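Local atomic coordinates of transcriptional regulator, MerR family (Listeria monocytogenes str. 4b F2365, PDB entry 3GP4), a protein that probably binds promoter DNA as a dimer and regulates transcription, as other members of the MerR family do. Residues A[19-31]-A[39-53]. Sequence-based numbering, arbitrary orientation. Where two conformers were deposited one is given.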
loop_
_atom_site.group_PDB
_atom_site.type_symbol
_atom_site.label_atom_id
_atom_site.label_comp_id
_atom_site.label_asym_id
_atom_site.label_seq_id
_atom_site.Cartn_x
_atom_site.Cartn_y
_atom_site.Cartn_z
ATOM N N ILE A 19 6.761 17.034 11.624
ATOM C CA ILE A 19 6.888 16.923 13.076
ATOM C C ILE A 19 5.927 17.898 13.789
ATOM O O ILE A 19 5.196 17.483 14.713
ATOM C CB ILE A 19 8.351 17.130 13.562
ATOM C CG1 ILE A 19 9.229 15.952 13.102
ATOM C CG2 ILE A 19 8.355 17.304 15.099
ATOM C CD1 ILE A 19 10.733 16.094 13.339
ATOM N N ARG A 20 5.914 19.168 13.381
ATOM C CA ARG A 20 5.033 20.166 14.003
ATOM C C ARG A 20 3.564 19.732 13.887
ATOM O O ARG A 20 2.787 19.895 14.836
ATOM C CB ARG A 20 5.176 21.559 13.364
ATOM C CG ARG A 20 6.508 22.299 13.594
ATOM C CD ARG A 20 6.616 23.516 12.666
ATOM N NE ARG A 20 7.828 24.271 12.966
ATOM C CZ ARG A 20 8.969 24.200 12.277
ATOM N NH1 ARG A 20 9.061 23.447 11.190
ATOM N NH2 ARG A 20 10.018 24.911 12.674
ATOM N N TYR A 21 3.206 19.217 12.705
ATOM C CA TYR A 21 1.843 18.714 12.467
ATOM C C TYR A 21 1.483 17.517 13.391
ATOM O O TYR A 21 0.413 17.489 13.967
ATOM C CB TYR A 21 1.692 18.345 10.978
ATOM C CG TYR A 21 0.432 17.555 10.650
ATOM C CD1 TYR A 21 -0.810 18.172 10.613
ATOM C CD2 TYR A 21 0.508 16.190 10.354
ATOM C CE1 TYR A 21 -1.967 17.444 10.313
ATOM C CE2 TYR A 21 -0.633 15.457 10.048
ATOM C CZ TYR A 21 -1.853 16.093 10.027
ATOM O OH TYR A 21 -2.957 15.357 9.719
ATOM N N TYR A 22 2.380 16.541 13.510
ATOM C CA TYR A 22 2.204 15.405 14.440
ATOM C C TYR A 22 1.934 15.905 15.865
ATOM O O TYR A 22 1.059 15.384 16.550
ATOM C CB TYR A 22 3.456 14.531 14.519
ATOM C CG TYR A 22 3.764 13.615 13.357
ATOM C CD1 TYR A 22 2.857 13.434 12.297
ATOM C CD2 TYR A 22 4.962 12.897 13.336
ATOM C CE1 TYR A 22 3.169 12.569 11.241
ATOM C CE2 TYR A 22 5.286 12.042 12.288
ATOM C CZ TYR A 22 4.385 11.892 11.247
ATOM O OH TYR A 22 4.726 11.054 10.233
ATOM N N GLU A 23 2.685 16.903 16.308
ATOM C CA GLU A 23 2.473 17.377 17.697
ATOM C C GLU A 23 1.122 18.108 17.788
ATOM O O GLU A 23 0.318 17.867 18.705
ATOM C CB GLU A 23 3.640 18.270 18.176
ATOM C CG GLU A 23 3.414 18.863 19.637
ATOM C CD GLU A 23 4.427 19.944 19.984
ATOM O OE1 GLU A 23 4.991 20.536 19.041
ATOM O OE2 GLU A 23 4.679 20.204 21.193
ATOM N N ARG A 24 0.880 19.002 16.834
ATOM C CA ARG A 24 -0.317 19.829 16.833
ATOM C C ARG A 24 -1.581 18.985 16.875
ATOM O O ARG A 24 -2.511 19.313 17.596
ATOM C CB ARG A 24 -0.348 20.723 15.584
ATOM C CG ARG A 24 -1.556 21.599 15.523
ATOM C CD ARG A 24 -1.394 22.730 14.534
ATOM N NE ARG A 24 -1.344 22.264 13.138
ATOM C CZ ARG A 24 -2.432 21.898 12.456
ATOM N NH1 ARG A 24 -2.327 21.518 11.192
ATOM N NH2 ARG A 24 -3.637 21.941 13.039
ATOM N N ILE A 25 -1.645 17.910 16.104
ATOM C CA ILE A 25 -2.905 17.157 16.072
ATOM C C ILE A 25 -2.965 15.956 17.046
ATOM O O ILE A 25 -3.962 15.236 17.105
ATOM C CB ILE A 25 -3.329 16.759 14.642
ATOM C CG1 ILE A 25 -2.421 15.683 14.048
ATOM C CG2 ILE A 25 -3.582 18.034 13.761
ATOM C CD1 ILE A 25 -3.179 14.865 12.995
ATOM N N GLY A 26 -1.893 15.776 17.802
ATOM C CA GLY A 26 -1.833 14.755 18.833
ATOM C C GLY A 26 -1.435 13.369 18.378
ATOM O O GLY A 26 -1.922 12.365 18.932
ATOM N N LEU A 27 -0.579 13.293 17.367
ATOM C CA LEU A 27 0.006 12.012 16.975
ATOM C C LEU A 27 1.216 11.657 17.828
ATOM O O LEU A 27 1.475 10.482 18.088
ATOM C CB LEU A 27 0.421 12.059 15.527
ATOM C CG LEU A 27 -0.771 11.880 14.565
ATOM C CD1 LEU A 27 -0.247 12.232 13.149
ATOM C CD2 LEU A 27 -1.328 10.465 14.563
ATOM N N ILE A 28 1.923 12.678 18.293
ATOM C CA ILE A 28 3.058 12.485 19.221
ATOM C C ILE A 28 2.830 13.328 20.469
ATOM O O ILE A 28 2.033 14.283 20.449
ATOM C CB ILE A 28 4.433 12.805 18.586
ATOM C CG1 ILE A 28 4.589 14.323 18.323
ATOM C CG2 ILE A 28 4.643 11.902 17.334
ATOM C CD1 ILE A 28 5.877 14.761 17.574
ATOM N N PRO A 29 3.485 12.950 21.573
ATOM C CA PRO A 29 3.254 13.721 22.810
ATOM C C PRO A 29 3.778 15.165 22.703
ATOM O O PRO A 29 4.713 15.424 21.944
ATOM C CB PRO A 29 4.028 12.926 23.878
ATOM C CG PRO A 29 4.185 11.545 23.316
ATOM C CD PRO A 29 4.263 11.721 21.801
ATOM N N PRO A 30 3.201 16.115 23.472
ATOM C CA PRO A 30 3.713 17.482 23.412
ATOM C C PRO A 30 5.210 17.539 23.712
ATOM O O PRO A 30 5.697 16.832 24.573
ATOM C CB PRO A 30 2.951 18.188 24.534
ATOM C CG PRO A 30 1.702 17.391 24.679
ATOM C CD PRO A 30 2.176 15.977 24.519
ATOM N N ILE A 31 5.916 18.383 22.987
ATOM C CA ILE A 31 7.362 18.430 23.060
ATOM C C ILE A 31 7.734 19.507 24.081
ATOM O O ILE A 31 7.112 20.569 24.133
ATOM C CB ILE A 31 7.969 18.710 21.671
ATOM C CG1 ILE A 31 7.570 17.577 20.698
ATOM C CG2 ILE A 31 9.500 18.862 21.727
ATOM C CD1 ILE A 31 7.532 18.082 19.258
ATOM N N ARG A 39 11.337 24.211 20.631
ATOM C CA ARG A 39 11.245 22.803 21.016
ATOM C C ARG A 39 12.621 22.197 21.302
ATOM O O ARG A 39 13.598 22.485 20.602
ATOM C CB ARG A 39 10.561 21.980 19.908
ATOM C CG ARG A 39 9.147 22.450 19.539
ATOM C CD ARG A 39 8.581 21.553 18.452
ATOM N NE ARG A 39 7.230 21.936 18.072
ATOM C CZ ARG A 39 6.915 22.950 17.282
ATOM N NH1 ARG A 39 7.857 23.768 16.797
ATOM N NH2 ARG A 39 5.649 23.160 16.978
ATOM N N LYS A 40 12.679 21.354 22.319
ATOM C CA LYS A 40 13.836 20.509 22.575
ATOM C C LYS A 40 13.389 19.045 22.623
ATOM O O LYS A 40 12.503 18.666 23.387
ATOM C CB LYS A 40 14.613 20.934 23.826
ATOM C CG LYS A 40 13.988 20.650 25.199
ATOM C CD LYS A 40 14.795 21.395 26.263
ATOM C CE LYS A 40 14.445 20.956 27.645
ATOM N NZ LYS A 40 15.702 20.800 28.450
ATOM N N PHE A 41 13.988 18.254 21.749
ATOM C CA PHE A 41 13.595 16.867 21.588
ATOM C C PHE A 41 14.499 15.963 22.370
ATOM O O PHE A 41 15.721 16.157 22.387
ATOM C CB PHE A 41 13.627 16.475 20.110
ATOM C CG PHE A 41 12.607 17.199 19.271
ATOM C CD1 PHE A 41 11.429 16.570 18.929
ATOM C CD2 PHE A 41 12.829 18.500 18.825
ATOM C CE1 PHE A 41 10.468 17.226 18.149
ATOM C CE2 PHE A 41 11.881 19.158 18.028
ATOM C CZ PHE A 41 10.706 18.532 17.701
ATOM N N GLY A 42 13.882 14.965 22.991
ATOM C CA GLY A 42 14.580 13.864 23.658
ATOM C C GLY A 42 14.371 12.546 22.913
ATOM O O GLY A 42 13.664 12.499 21.895
ATOM N N ALA A 43 14.962 11.474 23.430
ATOM C CA ALA A 43 14.802 10.137 22.821
ATOM C C ALA A 43 13.341 9.649 22.679
ATOM O O ALA A 43 13.009 9.110 21.634
ATOM C CB ALA A 43 15.612 9.100 23.569
ATOM N N GLU A 44 12.498 9.778 23.714
ATOM C CA GLU A 44 11.134 9.281 23.540
ATOM C C GLU A 44 10.406 10.063 22.464
ATOM O O GLU A 44 9.634 9.452 21.735
ATOM C CB GLU A 44 10.276 9.122 24.803
ATOM C CG GLU A 44 9.525 7.753 24.778
ATOM C CD GLU A 44 8.061 7.771 25.254
ATOM O OE1 GLU A 44 7.494 8.843 25.581
ATOM O OE2 GLU A 44 7.464 6.678 25.300
ATOM N N ASP A 45 10.693 11.359 22.302
ATOM C CA ASP A 45 10.089 12.130 21.202
ATOM C C ASP A 45 10.454 11.478 19.858
ATOM O O ASP A 45 9.581 11.223 19.032
ATOM C CB ASP A 45 10.557 13.589 21.193
ATOM C CG ASP A 45 10.150 14.334 22.423
ATOM O OD1 ASP A 45 9.020 14.117 22.909
ATOM O OD2 ASP A 45 10.963 15.149 22.919
ATOM N N LEU A 46 11.736 11.194 19.667
ATOM C CA LEU A 46 12.185 10.568 18.397
ATOM C C LEU A 46 11.518 9.210 18.209
ATOM O O LEU A 46 11.092 8.876 17.099
ATOM C CB LEU A 46 13.718 10.443 18.356
ATOM C CG LEU A 46 14.417 11.797 18.543
ATOM C CD1 LEU A 46 15.808 11.614 19.160
ATOM C CD2 LEU A 46 14.481 12.616 17.238
ATOM N N ARG A 47 11.406 8.426 19.280
ATOM C CA ARG A 47 10.750 7.111 19.172
ATOM C C ARG A 47 9.288 7.273 18.736
ATOM O O ARG A 47 8.767 6.489 17.905
ATOM C CB ARG A 47 10.829 6.310 20.472
ATOM C CG ARG A 47 12.280 6.003 20.926
ATOM C CD ARG A 47 12.303 4.936 21.997
ATOM N NE ARG A 47 13.588 4.864 22.718
ATOM C CZ ARG A 47 14.718 4.339 22.246
ATOM N NH1 ARG A 47 14.782 3.821 21.014
ATOM N NH2 ARG A 47 15.806 4.326 23.019
ATOM N N TRP A 48 8.614 8.286 19.267
ATOM C CA TRP A 48 7.219 8.528 18.811
ATOM C C TRP A 48 7.125 9.004 17.352
ATOM O O TRP A 48 6.215 8.610 16.634
ATOM C CB TRP A 48 6.508 9.527 19.714
ATOM C CG TRP A 48 5.931 8.875 20.913
ATOM C CD1 TRP A 48 6.492 8.821 22.172
ATOM C CD2 TRP A 48 4.695 8.184 20.997
ATOM N NE1 TRP A 48 5.673 8.127 23.030
ATOM C CE2 TRP A 48 4.551 7.736 22.336
ATOM C CE3 TRP A 48 3.678 7.900 20.077
ATOM C CZ2 TRP A 48 3.448 6.986 22.764
ATOM C CZ3 TRP A 48 2.568 7.166 20.516
ATOM C CH2 TRP A 48 2.467 6.720 21.844
ATOM N N ILE A 49 8.054 9.851 16.932
ATOM C CA ILE A 49 8.043 10.370 15.541
ATOM C C ILE A 49 8.257 9.205 14.548
ATOM O O ILE A 49 7.536 9.044 13.531
ATOM C CB ILE A 49 9.103 11.479 15.375
ATOM C CG1 ILE A 49 8.656 12.742 16.147
ATOM C CG2 ILE A 49 9.310 11.824 13.896
ATOM C CD1 ILE A 49 9.805 13.759 16.471
ATOM N N LEU A 50 9.194 8.357 14.917
ATOM C CA LEU A 50 9.577 7.197 14.101
ATOM C C LEU A 50 8.447 6.156 14.005
ATOM O O LEU A 50 8.114 5.675 12.908
ATOM C CB LEU A 50 10.860 6.599 14.678
ATOM C CG LEU A 50 12.134 7.429 14.438
ATOM C CD1 LEU A 50 13.297 6.790 15.229
ATOM C CD2 LEU A 50 12.489 7.476 12.957
ATOM N N PHE A 51 7.848 5.811 15.138
ATOM C CA PHE A 51 6.655 4.951 15.150
ATOM C C PHE A 51 5.511 5.526 14.300
ATOM O O PHE A 51 4.878 4.767 13.514
ATOM C CB PHE A 51 6.219 4.682 16.592
ATOM C CG PHE A 51 5.021 3.773 16.734
ATOM C CD1 PHE A 51 5.137 2.396 16.545
ATOM C CD2 PHE A 51 3.803 4.301 17.100
ATOM C CE1 PHE A 51 4.017 1.568 16.712
ATOM C CE2 PHE A 51 2.670 3.467 17.271
ATOM C CZ PHE A 51 2.787 2.122 17.083
ATOM N N THR A 52 5.252 6.837 14.437
ATOM C CA THR A 52 4.153 7.502 13.718
ATOM C C THR A 52 4.372 7.429 12.223
ATOM O O THR A 52 3.480 6.958 11.475
ATOM C CB THR A 52 3.993 8.986 14.139
ATOM O OG1 THR A 52 3.669 9.030 15.522
ATOM C CG2 THR A 52 2.847 9.692 13.349
ATOM N N ARG A 53 5.567 7.844 11.802
ATOM C CA ARG A 53 5.965 7.783 10.404
ATOM C C ARG A 53 5.757 6.366 9.833
ATOM O O ARG A 53 5.110 6.212 8.792
ATOM C CB ARG A 53 7.411 8.247 10.201
ATOM C CG ARG A 53 7.810 8.371 8.705
ATOM C CD ARG A 53 6.876 9.382 8.000
ATOM N NE ARG A 53 6.794 9.207 6.542
ATOM C CZ ARG A 53 5.680 8.879 5.889
ATOM N NH1 ARG A 53 4.538 8.692 6.554
ATOM N NH2 ARG A 53 5.705 8.742 4.566
HETATM O O HOH W 1 3.046 21.900 16.387
HETATM O O HOH W 2 1.343 8.318 16.414
HETATM O O HOH W 3 6.814 13.629 21.358
HETATM O O HOH W 4 8.046 15.212 25.100
#
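Thr52 sets its methyl on the Tyr22 ring: CG2 stands 3.5 Å from the ring centroid, over the face. With CG2 anti to the backbone N, the methyl faces the tyrosine while the hydroxyl turns back to its own helix and donates to Trp48 O. A water donates to both Thr52 OG1 and Leu27 O, so threonine serves an apolar and a polar neighbour at once. Pro29 suits the place beside Trp48, a compact, conformationally restricted ring that brings its CD over the five-membered ring, 3.6 Å from Pro29 CD to the Trp48 centroid. Between these two CH-pi contacts, Ile28 reaches Ile49 with its longer branch, CD1 to CG1 at 3.7 Å. Ile31 leans over one face of Phe41, its two branches serving two spots, CG2 above the ring centre and CD1 nearer CE1; Ile19 CG2 approaches the same ring obliquely. At the outer margin, Arg39, long and extended enough to span the gap, sends NE to Glu23 OE1 (2.8 Å), meeting its syn lone pair at a nearly straight 174°, though the two planes are 62° apart. Glu23 suits its place by having two oxygens: OE2 accepts from Ile31 N, which fixes the loop, and also pairs with Arg33. The axes of 19-25 and 43-53, parts of helices 16-25 and 43-57, stand at 95° within the MerR helix-turn-helix region; Phe41 reaches helix 5-12, whereas Leu27 and Pro29 rest on helix 62-74.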